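Local coordinates for protein Pre-mRNA-splicing factor 38 (Chaetomium thermophilum, PDB 5F5T) that is probably required for pre-mRNA splicing, as a spliceosomal protein of the PRP38 family, at residues A[117-128]-A[163-171]. Sequence-based numbering, arbitrary orientation.
Sequences KYLRALAAFYIR and MDEFIDDLL
A124 sits at the apolar centre: its CB meets CD1 of I167 at 3.6 Å and CD1 of L170 at 3.7 Å, one methyl against two. Helices 117-128 and 163-171 run side by side in the same direction, their axes 8° apart and 10.3 Å at closest approach. One turn back, the F166 ring is directed at the first helix edge-on, with CE2 lying 3.9 Å from A121 CB and the carbonyl oxygen of A121 near the ring plane. L170 spreads its two branches: CD1 stays on A124, while CD2 comes up to the edge of the F125 ring, 3.8 Å from CD1 of F125, the two side chains crossing almost perpendicularly. At the N-terminal end M163 bends at chi2 and chi3 (chi2 67°), which brings its CE beside the K117 carbonyl and close to A121, with SD beside CG of R120. Beyond that apolar part, R120 turns its guanidinium to a salt bridge with D146.

The polar edge lies at the other end. NE of R128 donates to the L170 carbonyl oxygen at 2.8 Å, a rather bent bond (139° at the hydrogen) with the acceptor near the guanidinium plane. A water takes a hydrogen from NH2 of R128 and gives one to that same oxygen, which thus receives two donors, NE and the water; the guanidinium also makes a cation-pi contact with W182, and its NH2 donates to the W182 carbonyl oxygen. A leucine in place of R128 would probably leave the L170 carbonyl without this direct donor and W182 without its cation. The contact is buried, and its chemistry implies apolar packing along most of the helix pair with a polar tie at one end, where R128 and a water grip the L170 carbonyl.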
ATOM      1  N   LYS A 117     -10.044   3.138  11.733  1.00 51.16           N
ATOM      2  CA  LYS A 117      -9.343   2.313  10.761  1.00 53.27           C
ATOM      3  C   LYS A 117      -9.162   3.002   9.411  1.00 55.34           C
ATOM      4  O   LYS A 117      -8.131   2.831   8.776  1.00 58.68           O
ATOM      5  CB  LYS A 117     -10.067   0.976  10.567  1.00 47.44           C
ATOM      6  CG  LYS A 117     -11.559   1.096  10.319  1.00 51.16           C
ATOM      7  CD  LYS A 117     -12.253  -0.234  10.551  1.00 64.46           C
ATOM      8  CE  LYS A 117     -13.678  -0.206  10.060  1.00 63.23           C
ATOM      9  NZ  LYS A 117     -14.235  -1.583  10.074  1.00 75.50           N
ATOM     10  N   TYR A 118     -10.163   3.749   8.952  1.00 52.18           N
ATOM     11  CA  TYR A 118     -10.045   4.444   7.668  1.00 52.81           C
ATOM     12  C   TYR A 118      -9.016   5.576   7.747  1.00 64.51           C
ATOM     13  O   TYR A 118      -8.397   5.932   6.747  1.00 53.54           O
ATOM     14  CB  TYR A 118     -11.407   4.964   7.206  1.00 39.49           C
ATOM     15  CG  TYR A 118     -12.289   3.845   6.707  1.00 47.50           C
ATOM     16  CD1 TYR A 118     -12.012   3.208   5.506  1.00 44.69           C
ATOM     17  CD2 TYR A 118     -13.359   3.382   7.465  1.00 52.80           C
ATOM     18  CE1 TYR A 118     -12.792   2.163   5.054  1.00 54.81           C
ATOM     19  CE2 TYR A 118     -14.145   2.329   7.022  1.00 44.71           C
ATOM     20  CZ  TYR A 118     -13.855   1.726   5.814  1.00 56.46           C
ATOM     21  OH  TYR A 118     -14.627   0.683   5.362  1.00 53.87           O
ATOM     22  N   LEU A 119      -8.824   6.134   8.937  1.00 51.61           N
ATOM     23  CA  LEU A 119      -7.773   7.128   9.124  1.00 53.52           C
ATOM     24  C   LEU A 119      -6.406   6.472   8.920  1.00 55.19           C
ATOM     25  O   LEU A 119      -5.505   7.063   8.318  1.00 64.91           O
ATOM     26  CB  LEU A 119      -7.855   7.769  10.509  1.00 49.47           C
ATOM     27  CG  LEU A 119      -6.829   8.872  10.777  1.00 62.20           C
ATOM     28  CD1 LEU A 119      -6.874   9.908   9.656  1.00 45.52           C
ATOM     29  CD2 LEU A 119      -7.093   9.533  12.114  1.00 61.03           C
ATOM     30  N   ARG A 120      -6.255   5.251   9.430  1.00 42.98           N
ATOM     31  CA  ARG A 120      -5.023   4.491   9.238  1.00 53.21           C
ATOM     32  C   ARG A 120      -4.828   4.141   7.775  1.00 53.08           C
ATOM     33  O   ARG A 120      -3.708   4.163   7.268  1.00 61.65           O
ATOM     34  CB  ARG A 120      -5.018   3.215  10.089  1.00 48.20           C
ATOM     35  CG  ARG A 120      -3.826   2.310   9.810  1.00 48.91           C
ATOM     36  CD  ARG A 120      -3.606   1.258  10.883  1.00 57.11           C
ATOM     37  NE  ARG A 120      -3.546   1.848  12.214  1.00 73.87           N
ATOM     38  CZ  ARG A 120      -3.456   1.152  13.340  1.00 67.13           C
ATOM     39  NH1 ARG A 120      -3.409   1.786  14.503  1.00 74.66           N
ATOM     40  NH2 ARG A 120      -3.416  -0.175  13.308  1.00 74.97           N
ATOM     41  N   ALA A 121      -5.924   3.800   7.104  1.00 39.90           N
ATOM     42  CA  ALA A 121      -5.861   3.474   5.684  1.00 62.62           C
ATOM     43  C   ALA A 121      -5.401   4.685   4.879  1.00 63.82           C
ATOM     44  O   ALA A 121      -4.541   4.573   4.005  1.00 54.21           O
ATOM     45  CB  ALA A 121      -7.209   2.992   5.189  1.00 46.48           C
ATOM     46  N   LEU A 122      -5.960   5.846   5.211  1.00 54.27           N
ATOM     47  CA  LEU A 122      -5.603   7.093   4.553  1.00 61.76           C
ATOM     48  C   LEU A 122      -4.142   7.431   4.787  1.00 58.31           C
ATOM     49  O   LEU A 122      -3.412   7.743   3.848  1.00 59.28           O
ATOM     50  CB  LEU A 122      -6.480   8.239   5.060  1.00 49.80           C
ATOM     51  CG  LEU A 122      -6.262   9.590   4.372  1.00 49.41           C
ATOM     52  CD1 LEU A 122      -6.289   9.426   2.856  1.00 50.16           C
ATOM     53  CD2 LEU A 122      -7.266  10.638   4.833  1.00 55.10           C
ATOM     54  N   ALA A 123      -3.715   7.338   6.043  1.00 56.00           N
ATOM     55  CA  ALA A 123      -2.340   7.658   6.407  1.00 55.93           C
ATOM     56  C   ALA A 123      -1.364   6.726   5.703  1.00 60.08           C
ATOM     57  O   ALA A 123      -0.333   7.163   5.205  1.00 64.73           O
ATOM     58  CB  ALA A 123      -2.158   7.588   7.913  1.00 49.98           C
ATOM     59  N   ALA A 124      -1.694   5.441   5.662  1.00 59.61           N
ATOM     60  CA  ALA A 124      -0.848   4.460   5.000  1.00 55.56           C
ATOM     61  C   ALA A 124      -0.756   4.758   3.508  1.00 55.80           C
ATOM     62  O   ALA A 124       0.323   4.681   2.918  1.00 56.91           O
ATOM     63  CB  ALA A 124      -1.376   3.060   5.232  1.00 44.12           C
ATOM     64  N   PHE A 125      -1.891   5.112   2.910  1.00 53.08           N
ATOM     65  CA  PHE A 125      -1.940   5.466   1.495  1.00 50.75           C
ATOM     66  C   PHE A 125      -1.009   6.646   1.227  1.00 56.67           C
ATOM     67  O   PHE A 125      -0.142   6.585   0.348  1.00 59.09           O
ATOM     68  CB  PHE A 125      -3.373   5.810   1.084  1.00 51.82           C
ATOM     69  CG  PHE A 125      -3.561   6.021  -0.396  1.00 55.47           C
ATOM     70  CD1 PHE A 125      -2.872   5.255  -1.320  1.00 59.81           C
ATOM     71  CD2 PHE A 125      -4.440   6.989  -0.861  1.00 59.78           C
ATOM     72  CE1 PHE A 125      -3.055   5.450  -2.681  1.00 54.61           C
ATOM     73  CE2 PHE A 125      -4.625   7.189  -2.219  1.00 57.35           C
ATOM     74  CZ  PHE A 125      -3.932   6.418  -3.130  1.00 59.80           C
ATOM     75  N   TYR A 126      -1.159   7.692   2.033  1.00 50.18           N
ATOM     76  CA  TYR A 126      -0.372   8.908   1.887  1.00 55.27           C
ATOM     77  C   TYR A 126       1.117   8.631   2.063  1.00 63.60           C
ATOM     78  O   TYR A 126       1.954   9.198   1.358  1.00 68.68           O
ATOM     79  CB  TYR A 126      -0.835   9.965   2.892  1.00 51.93           C
ATOM     80  CG  TYR A 126      -0.119  11.285   2.743  1.00 58.15           C
ATOM     81  CD1 TYR A 126      -0.490  12.188   1.758  1.00 60.13           C
ATOM     82  CD2 TYR A 126       0.936  11.624   3.580  1.00 63.25           C
ATOM     83  CE1 TYR A 126       0.166  13.393   1.612  1.00 83.41           C
ATOM     84  CE2 TYR A 126       1.597  12.826   3.442  1.00 65.12           C
ATOM     85  CZ  TYR A 126       1.209  13.708   2.456  1.00 75.88           C
ATOM     86  OH  TYR A 126       1.867  14.909   2.313  1.00 86.85           O
ATOM     87  N   ILE A 127       1.440   7.764   3.017  1.00 63.47           N
ATOM     88  CA  ILE A 127       2.822   7.388   3.267  1.00 60.18           C
ATOM     89  C   ILE A 127       3.400   6.674   2.048  1.00 70.33           C
ATOM     90  O   ILE A 127       4.510   6.978   1.613  1.00 72.21           O
ATOM     91  CB  ILE A 127       2.949   6.493   4.512  1.00 64.85           C
ATOM     92  CG1 ILE A 127       2.748   7.329   5.778  1.00 63.25           C
ATOM     93  CG2 ILE A 127       4.309   5.805   4.545  1.00 59.34           C
ATOM     94  CD1 ILE A 127       2.953   6.560   7.067  1.00 63.44           C
ATOM     95  N   ARG A 128       2.633   5.747   1.483  1.00 57.72           N
ATOM     96  CA  ARG A 128       3.071   5.028   0.291  1.00 58.86           C
ATOM     97  C   ARG A 128       3.304   6.001  -0.862  1.00 66.62           C
ATOM     98  O   ARG A 128       4.218   5.825  -1.670  1.00 56.87           O
ATOM     99  CB  ARG A 128       2.047   3.964  -0.110  1.00 48.57           C
ATOM    100  CG  ARG A 128       2.338   3.304  -1.450  1.00 50.83           C
ATOM    101  CD  ARG A 128       3.571   2.416  -1.337  1.00 47.41           C
ATOM    102  NE  ARG A 128       3.905   1.736  -2.586  1.00 56.81           N
ATOM    103  CZ  ARG A 128       4.483   2.315  -3.633  1.00 63.68           C
ATOM    104  NH1 ARG A 128       4.794   3.603  -3.601  1.00 76.90           N
ATOM    105  NH2 ARG A 128       4.743   1.605  -4.720  1.00 53.90           N
ATOM    106  N   MET A 163      -7.601  -4.552   6.436  1.00 52.92           N
ATOM    107  CA  MET A 163      -6.505  -3.605   6.577  1.00 53.95           C
ATOM    108  C   MET A 163      -5.174  -4.214   6.148  1.00 47.16           C
ATOM    109  O   MET A 163      -4.406  -3.581   5.436  1.00 56.75           O
ATOM    110  CB  MET A 163      -6.407  -3.110   8.018  1.00 42.48           C
ATOM    111  CG  MET A 163      -5.243  -2.169   8.254  1.00 48.57           C
ATOM    112  SD  MET A 163      -5.428  -0.596   7.393  1.00 61.22           S
ATOM    113  CE  MET A 163      -6.951   0.012   8.111  1.00 58.63           C
ATOM    114  N   ASP A 164      -4.915  -5.450   6.558  1.00 43.57           N
ATOM    115  CA  ASP A 164      -3.663  -6.106   6.206  1.00 51.34           C
ATOM    116  C   ASP A 164      -3.590  -6.337   4.702  1.00 60.42           C
ATOM    117  O   ASP A 164      -2.512  -6.278   4.105  1.00 68.62           O
ATOM    118  CB  ASP A 164      -3.501  -7.424   6.970  1.00 45.56           C
ATOM    119  CG  ASP A 164      -4.684  -8.349   6.808  1.00 50.85           C
ATOM    120  OD1 ASP A 164      -5.804  -7.957   7.196  1.00 57.32           O
ATOM    121  OD2 ASP A 164      -4.487  -9.482   6.321  1.00 48.42           O
ATOM    122  N   GLU A 165      -4.746  -6.579   4.092  1.00 49.42           N
ATOM    123  CA  GLU A 165      -4.819  -6.740   2.645  1.00 58.95           C
ATOM    124  C   GLU A 165      -4.582  -5.417   1.916  1.00 61.39           C
ATOM    125  O   GLU A 165      -3.948  -5.384   0.862  1.00 54.41           O
ATOM    126  CB  GLU A 165      -6.172  -7.320   2.245  1.00 44.71           C
ATOM    127  CG  GLU A 165      -6.159  -8.830   2.080  1.00 69.62           C
ATOM    128  CD  GLU A 165      -7.416  -9.346   1.405  1.00 93.73           C
ATOM    129  OE1 GLU A 165      -8.344  -8.540   1.181  1.00 95.87           O
ATOM    130  OE2 GLU A 165      -7.470 -10.553   1.089  1.00107.87           O
ATOM    131  N   PHE A 166      -5.097  -4.331   2.479  1.00 54.29           N
ATOM    132  CA  PHE A 166      -4.883  -3.004   1.918  1.00 58.92           C
ATOM    133  C   PHE A 166      -3.406  -2.607   1.999  1.00 65.29           C
ATOM    134  O   PHE A 166      -2.836  -2.089   1.036  1.00 58.01           O
ATOM    135  CB  PHE A 166      -5.765  -1.981   2.642  1.00 45.89           C
ATOM    136  CG  PHE A 166      -5.724  -0.610   2.038  1.00 45.83           C
ATOM    137  CD1 PHE A 166      -6.215  -0.380   0.763  1.00 47.56           C
ATOM    138  CD2 PHE A 166      -5.186   0.453   2.747  1.00 39.62           C
ATOM    139  CE1 PHE A 166      -6.173   0.888   0.207  1.00 51.80           C
ATOM    140  CE2 PHE A 166      -5.140   1.721   2.196  1.00 50.03           C
ATOM    141  CZ  PHE A 166      -5.635   1.939   0.926  1.00 44.86           C
ATOM    142  N   ILE A 167      -2.794  -2.863   3.153  1.00 59.13           N
ATOM    143  CA  ILE A 167      -1.375  -2.595   3.361  1.00 53.16           C
ATOM    144  C   ILE A 167      -0.534  -3.411   2.392  1.00 61.44           C
ATOM    145  O   ILE A 167       0.378  -2.885   1.751  1.00 63.69           O
ATOM    146  CB  ILE A 167      -0.932  -2.923   4.800  1.00 57.19           C
ATOM    147  CG1 ILE A 167      -1.659  -2.025   5.800  1.00 51.68           C
ATOM    148  CG2 ILE A 167       0.569  -2.771   4.945  1.00 58.69           C
ATOM    149  CD1 ILE A 167      -1.416  -0.562   5.579  1.00 49.84           C
ATOM    150  N   ASP A 168      -0.860  -4.694   2.282  1.00 56.23           N
ATOM    151  CA  ASP A 168      -0.148  -5.584   1.376  1.00 58.37           C
ATOM    152  C   ASP A 168      -0.279  -5.089  -0.062  1.00 70.49           C
ATOM    153  O   ASP A 168       0.676  -5.164  -0.838  1.00 64.46           O
ATOM    154  CB  ASP A 168      -0.680  -7.014   1.493  1.00 62.47           C
ATOM    155  CG  ASP A 168       0.229  -8.033   0.832  1.00 64.88           C
ATOM    156  OD1 ASP A 168       1.464  -7.927   0.987  1.00 66.53           O
ATOM    157  OD2 ASP A 168      -0.293  -8.934   0.143  1.00 77.58           O
ATOM    158  N   ASP A 169      -1.459  -4.576  -0.408  1.00 56.48           N
ATOM    159  CA  ASP A 169      -1.676  -3.985  -1.724  1.00 53.12           C
ATOM    160  C   ASP A 169      -0.778  -2.770  -1.950  1.00 66.57           C
ATOM    161  O   ASP A 169      -0.184  -2.618  -3.014  1.00 53.19           O
ATOM    162  CB  ASP A 169      -3.138  -3.589  -1.911  1.00 48.97           C
ATOM    163  CG  ASP A 169      -4.019  -4.767  -2.283  1.00 73.36           C
ATOM    164  OD1 ASP A 169      -3.480  -5.881  -2.450  1.00 68.39           O
ATOM    165  OD2 ASP A 169      -5.245  -4.572  -2.434  1.00 73.33           O
ATOM    166  N   LEU A 170      -0.678  -1.914  -0.941  1.00 52.18           N
ATOM    167  CA  LEU A 170       0.192  -0.747  -1.015  1.00 48.73           C
ATOM    168  C   LEU A 170       1.645  -1.160  -1.222  1.00 68.24           C
ATOM    169  O   LEU A 170       2.393  -0.518  -1.959  1.00 70.78           O
ATOM    170  CB  LEU A 170       0.070   0.089   0.257  1.00 45.67           C
ATOM    171  CG  LEU A 170      -1.260   0.787   0.513  1.00 51.70           C
ATOM    172  CD1 LEU A 170      -1.246   1.412   1.898  1.00 46.71           C
ATOM    173  CD2 LEU A 170      -1.494   1.849  -0.552  1.00 44.61           C
ATOM    174  N   LEU A 171       2.040  -2.227  -0.538  1.00 64.14           N
ATOM    175  CA  LEU A 171       3.409  -2.722  -0.587  1.00 56.52           C
ATOM    176  C   LEU A 171       3.770  -3.525  -1.843  1.00 58.22           C
ATOM    177  O   LEU A 171       4.947  -3.649  -2.172  1.00 79.54           O
ATOM    178  CB  LEU A 171       3.682  -3.563   0.660  1.00 47.19           C
ATOM    179  CG  LEU A 171       3.568  -2.762   1.959  1.00 60.20           C
ATOM    180  CD1 LEU A 171       3.918  -3.620   3.163  1.00 57.05           C
ATOM    181  CD2 LEU A 171       4.445  -1.513   1.896  1.00 51.91           C
TER
HETATM  182  O   HOH W   1       3.640  -1.041  -4.350  1.00 63.16           O